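Local coordinates for protein mitochondrial edited mRNA stability factor 1 (Trypanosoma brucei, PDB 6NL1) that probably processes the 5' ends of mitochondrial mRNAs through a Nudix-type domain and contributes to the stability of edited transcripts, at residues A[214-220]-A[343-349]. Sequence-based numbering, arbitrary orientation.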
ATOM      1  N   GLU A 214      16.851  -8.881  21.120  1.00 27.08           N
ATOM      2  CA  GLU A 214      15.819  -8.690  20.099  1.00 33.56           C
ATOM      3  C   GLU A 214      14.969  -7.472  20.455  1.00 27.02           C
ATOM      4  O   GLU A 214      14.574  -7.303  21.606  1.00 34.15           O
ATOM      5  CB  GLU A 214      14.924  -9.922  19.961  1.00 27.47           C
ATOM      6  CG  GLU A 214      13.954  -9.810  18.788  1.00 33.97           C
ATOM      7  CD  GLU A 214      12.982 -10.968  18.702  1.00 36.84           C
ATOM      8  OE1 GLU A 214      12.952 -11.812  19.627  1.00 40.12           O
ATOM      9  OE2 GLU A 214      12.238 -11.026  17.706  1.00 36.40           O
ATOM     10  N   VAL A 215      14.694  -6.615  19.478  1.00 31.98           N
ATOM     11  CA  VAL A 215      13.885  -5.427  19.746  1.00 29.33           C
ATOM     12  C   VAL A 215      12.400  -5.729  19.536  1.00 36.53           C
ATOM     13  O   VAL A 215      12.054  -6.749  18.934  1.00 27.04           O
ATOM     14  CB  VAL A 215      14.314  -4.235  18.859  1.00 34.21           C
ATOM     15  CG1 VAL A 215      15.827  -3.991  18.983  1.00 26.98           C
ATOM     16  CG2 VAL A 215      13.943  -4.494  17.417  1.00 22.69           C
ATOM     17  N   GLU A 216      11.537  -4.851  20.054  1.00 24.70           N
ATOM     18  CA  GLU A 216      10.089  -4.918  19.827  1.00 31.62           C
ATOM     19  C   GLU A 216       9.654  -3.884  18.789  1.00 24.94           C
ATOM     20  O   GLU A 216      10.118  -2.742  18.799  1.00 29.83           O
ATOM     21  CB  GLU A 216       9.309  -4.672  21.131  1.00 27.22           C
ATOM     22  CG  GLU A 216       9.521  -5.723  22.213  1.00 34.85           C
ATOM     23  CD  GLU A 216       8.593  -5.559  23.416  1.00 41.91           C
ATOM     24  OE1 GLU A 216       8.291  -4.412  23.827  1.00 35.97           O
ATOM     25  OE2 GLU A 216       8.169  -6.597  23.963  1.00 46.09           O
ATOM     26  N   TRP A 217       8.750  -4.290  17.905  1.00 25.72           N
ATOM     27  CA  TRP A 217       8.271  -3.434  16.825  1.00 26.47           C
ATOM     28  C   TRP A 217       6.846  -2.970  17.115  1.00 34.24           C
ATOM     29  O   TRP A 217       5.996  -3.760  17.542  1.00 24.93           O
ATOM     30  CB  TRP A 217       8.300  -4.196  15.488  1.00 21.76           C
ATOM     31  CG  TRP A 217       9.652  -4.711  15.129  1.00 34.24           C
ATOM     32  CD1 TRP A 217      10.141  -5.963  15.362  1.00 23.45           C
ATOM     33  CD2 TRP A 217      10.709  -3.974  14.493  1.00 27.57           C
ATOM     34  NE1 TRP A 217      11.444  -6.054  14.904  1.00 29.24           N
ATOM     35  CE2 TRP A 217      11.812  -4.847  14.367  1.00 32.53           C
ATOM     36  CE3 TRP A 217      10.827  -2.658  14.014  1.00 29.40           C
ATOM     37  CZ2 TRP A 217      13.022  -4.450  13.784  1.00 26.84           C
ATOM     38  CZ3 TRP A 217      12.031  -2.263  13.434  1.00 30.06           C
ATOM     39  CH2 TRP A 217      13.115  -3.160  13.330  1.00 28.04           C
ATOM     40  N   LEU A 218       6.586  -1.690  16.880  1.00 25.41           N
ATOM     41  CA  LEU A 218       5.231  -1.162  16.984  1.00 30.89           C
ATOM     42  C   LEU A 218       4.389  -1.658  15.808  1.00 30.89           C
ATOM     43  O   LEU A 218       4.775  -1.499  14.656  1.00 24.10           O
ATOM     44  CB  LEU A 218       5.262   0.363  16.981  1.00 30.77           C
ATOM     45  CG  LEU A 218       3.958   1.061  17.357  1.00 40.01           C
ATOM     46  CD1 LEU A 218       3.620   0.749  18.802  1.00 32.06           C
ATOM     47  CD2 LEU A 218       4.074   2.565  17.144  1.00 31.31           C
ATOM     48  N   MET A 219       3.239  -2.255  16.098  1.00 26.49           N
ATOM     49  CA  MET A 219       2.380  -2.774  15.044  1.00 21.00           C
ATOM     50  C   MET A 219       0.914  -2.346  15.188  1.00 28.91           C
ATOM     51  O   MET A 219       0.445  -2.084  16.295  1.00 25.25           O
ATOM     52  CB  MET A 219       2.481  -4.298  15.009  1.00 19.65           C
ATOM     53  CG  MET A 219       3.924  -4.775  14.842  1.00 28.16           C
ATOM     54  SD  MET A 219       4.025  -6.434  14.191  1.00 40.44           S
ATOM     55  CE  MET A 219       2.819  -7.267  15.195  1.00155.59           C
ATOM     56  N   LEU A 220       0.210  -2.279  14.058  1.00 18.03           N
ATOM     57  CA  LEU A 220      -1.215  -1.966  14.025  1.00 27.13           C
ATOM     58  C   LEU A 220      -1.921  -3.035  13.211  1.00 26.47           C
ATOM     59  O   LEU A 220      -1.281  -3.796  12.490  1.00 25.94           O
ATOM     60  CB  LEU A 220      -1.478  -0.625  13.328  1.00 29.59           C
ATOM     61  CG  LEU A 220      -0.873   0.675  13.852  1.00 51.91           C
ATOM     62  CD1 LEU A 220       0.402   0.992  13.094  1.00 35.97           C
ATOM     63  CD2 LEU A 220      -1.885   1.822  13.707  1.00 33.29           C
ATOM     64  N   CYS A 343      -2.566  -0.105  18.878  1.00 29.30           N
ATOM     65  CA  CYS A 343      -1.157  -0.450  18.672  1.00 31.71           C
ATOM     66  C   CYS A 343      -0.653  -1.471  19.687  1.00 32.43           C
ATOM     67  O   CYS A 343      -1.155  -1.535  20.810  1.00 29.17           O
ATOM     68  CB  CYS A 343      -0.286   0.805  18.726  1.00 32.67           C
ATOM     69  SG  CYS A 343      -0.610   1.992  17.405  1.00 33.92           S
ATOM     70  N   ALA A 344       0.336  -2.264  19.269  1.00 28.98           N
ATOM     71  CA  ALA A 344       1.015  -3.229  20.132  1.00 23.98           C
ATOM     72  C   ALA A 344       2.524  -3.215  19.893  1.00 32.57           C
ATOM     73  O   ALA A 344       2.976  -3.019  18.761  1.00 30.22           O
ATOM     74  CB  ALA A 344       0.474  -4.645  19.884  1.00 22.16           C
ATOM     75  N   TRP A 345       3.296  -3.441  20.956  1.00 30.71           N
ATOM     76  CA  TRP A 345       4.727  -3.726  20.827  1.00 26.43           C
ATOM     77  C   TRP A 345       4.912  -5.226  20.693  1.00 32.74           C
ATOM     78  O   TRP A 345       4.534  -5.985  21.586  1.00 30.14           O
ATOM     79  CB  TRP A 345       5.513  -3.235  22.045  1.00 25.86           C
ATOM     80  CG  TRP A 345       5.589  -1.747  22.160  1.00 33.39           C
ATOM     81  CD1 TRP A 345       4.906  -0.950  23.046  1.00 31.14           C
ATOM     82  CD2 TRP A 345       6.383  -0.868  21.358  1.00 30.04           C
ATOM     83  NE1 TRP A 345       5.237   0.368  22.844  1.00 31.62           N
ATOM     84  CE2 TRP A 345       6.140   0.447  21.815  1.00 34.72           C
ATOM     85  CE3 TRP A 345       7.277  -1.063  20.300  1.00 25.87           C
ATOM     86  CZ2 TRP A 345       6.760   1.557  21.252  1.00 29.67           C
ATOM     87  CZ3 TRP A 345       7.894   0.042  19.739  1.00 29.21           C
ATOM     88  CH2 TRP A 345       7.633   1.338  20.217  1.00 32.20           C
ATOM     89  N   MET A 346       5.498  -5.659  19.583  1.00 28.28           N
ATOM     90  CA  MET A 346       5.621  -7.089  19.314  1.00 28.61           C
ATOM     91  C   MET A 346       6.990  -7.488  18.799  1.00 32.29           C
ATOM     92  O   MET A 346       7.599  -6.763  18.016  1.00 27.62           O
ATOM     93  CB  MET A 346       4.554  -7.518  18.304  1.00 25.85           C
ATOM     94  CG  MET A 346       3.114  -7.362  18.824  1.00 36.67           C
ATOM     95  SD  MET A 346       1.864  -8.211  17.826  1.00 49.21           S
ATOM     96  CE  MET A 346       0.469  -8.191  18.949  1.00129.65           C
ATOM     97  N   LYS A 347       7.454  -8.658  19.233  1.00 29.29           N
ATOM     98  CA  LYS A 347       8.688  -9.246  18.736  1.00 27.68           C
ATOM     99  C   LYS A 347       8.421 -10.087  17.504  1.00 33.16           C
ATOM    100  O   LYS A 347       7.461 -10.849  17.463  1.00 30.81           O
ATOM    101  CB  LYS A 347       9.328 -10.146  19.794  1.00 30.69           C
ATOM    102  CG  LYS A 347       9.932  -9.411  20.969  1.00 30.06           C
ATOM    103  CD  LYS A 347      10.642 -10.384  21.885  1.00 33.38           C
ATOM    104  CE  LYS A 347      11.401  -9.658  22.984  1.00 41.07           C
ATOM    105  NZ  LYS A 347      12.080 -10.631  23.878  1.00 49.67           N
ATOM    106  N   ALA A 348       9.293  -9.975  16.508  1.00 31.33           N
ATOM    107  CA  ALA A 348       9.206 -10.854  15.354  1.00 34.18           C
ATOM    108  C   ALA A 348       9.230 -12.331  15.758  1.00 31.56           C
ATOM    109  O   ALA A 348       8.505 -13.144  15.185  1.00 32.86           O
ATOM    110  CB  ALA A 348      10.311 -10.553  14.377  1.00 27.27           C
ATOM    111  N   SER A 349      10.059 -12.685  16.739  1.00 27.80           N
ATOM    112  CA  SER A 349      10.138 -14.079  17.173  1.00 29.49           C
ATOM    113  C   SER A 349       8.795 -14.563  17.735  1.00 36.53           C
ATOM    114  O   SER A 349       8.421 -15.722  17.585  1.00 34.10           O
ATOM    115  CB  SER A 349      11.233 -14.277  18.219  1.00 25.31           C
ATOM    116  OG  SER A 349      10.914 -13.592  19.420  1.00 30.65           O
TER
HETATM  117  O   HOH W   1      11.785  -8.374  16.811  1.00 27.27           O
HETATM  118  O   HOH W   2       5.720  -7.596  23.367  1.00 47.61           O
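Cys-343 lies beside Leu-220, its SG 3.8 Å from Leu-220 CG. At Ala-344 two backbone bonds to Met-219 define a hydrogen-bonded antiparallel pair: Met-219 N to Ala-344 O (2.8 Å) and Ala-344 N to Met-219 O. Trp-345 forms the next, non-hydrogen-bonded pair with Leu-218. With CG of Leu-218 anti to the backbone N (chi1 -168°), CD1 sits 4.0 Å from the centroid of the six-membered ring of Trp-345, only 11° off the normal, a CH-pi contact. On the other side of the indole plane from CD1, the Glu-216 side chain crosses that of Trp-345 at about a right angle, its carboxylate plane nearly parallel to the ring (6°) and OE1 near Trp-345 CB; OE1 is salt-bridged to Arg-207, while a water links OE2 to Trp-345 O. Met-346 exchanges backbone bonds with Trp-217, Trp-217 N to Met-346 O being 2.7 Å. Lys-347, at the N-cap position, runs its CG past Glu-216 CG (3.9 Å). Beyond it, Glu-214 grips the first helical turn with both syn lone pairs: OE2 takes Ser-349 N (2.9 Å) and OE1 takes Ser-349 OG (2.7 Å). Strand 343-346 thus pairs with strand 216-223, which itself also pairs with strands 200-207 and 235-238 in the mixed Nudix-domain sheet; helices 328-336 and 348-354 pack against Met-346 through Trp-333 and Ile-351.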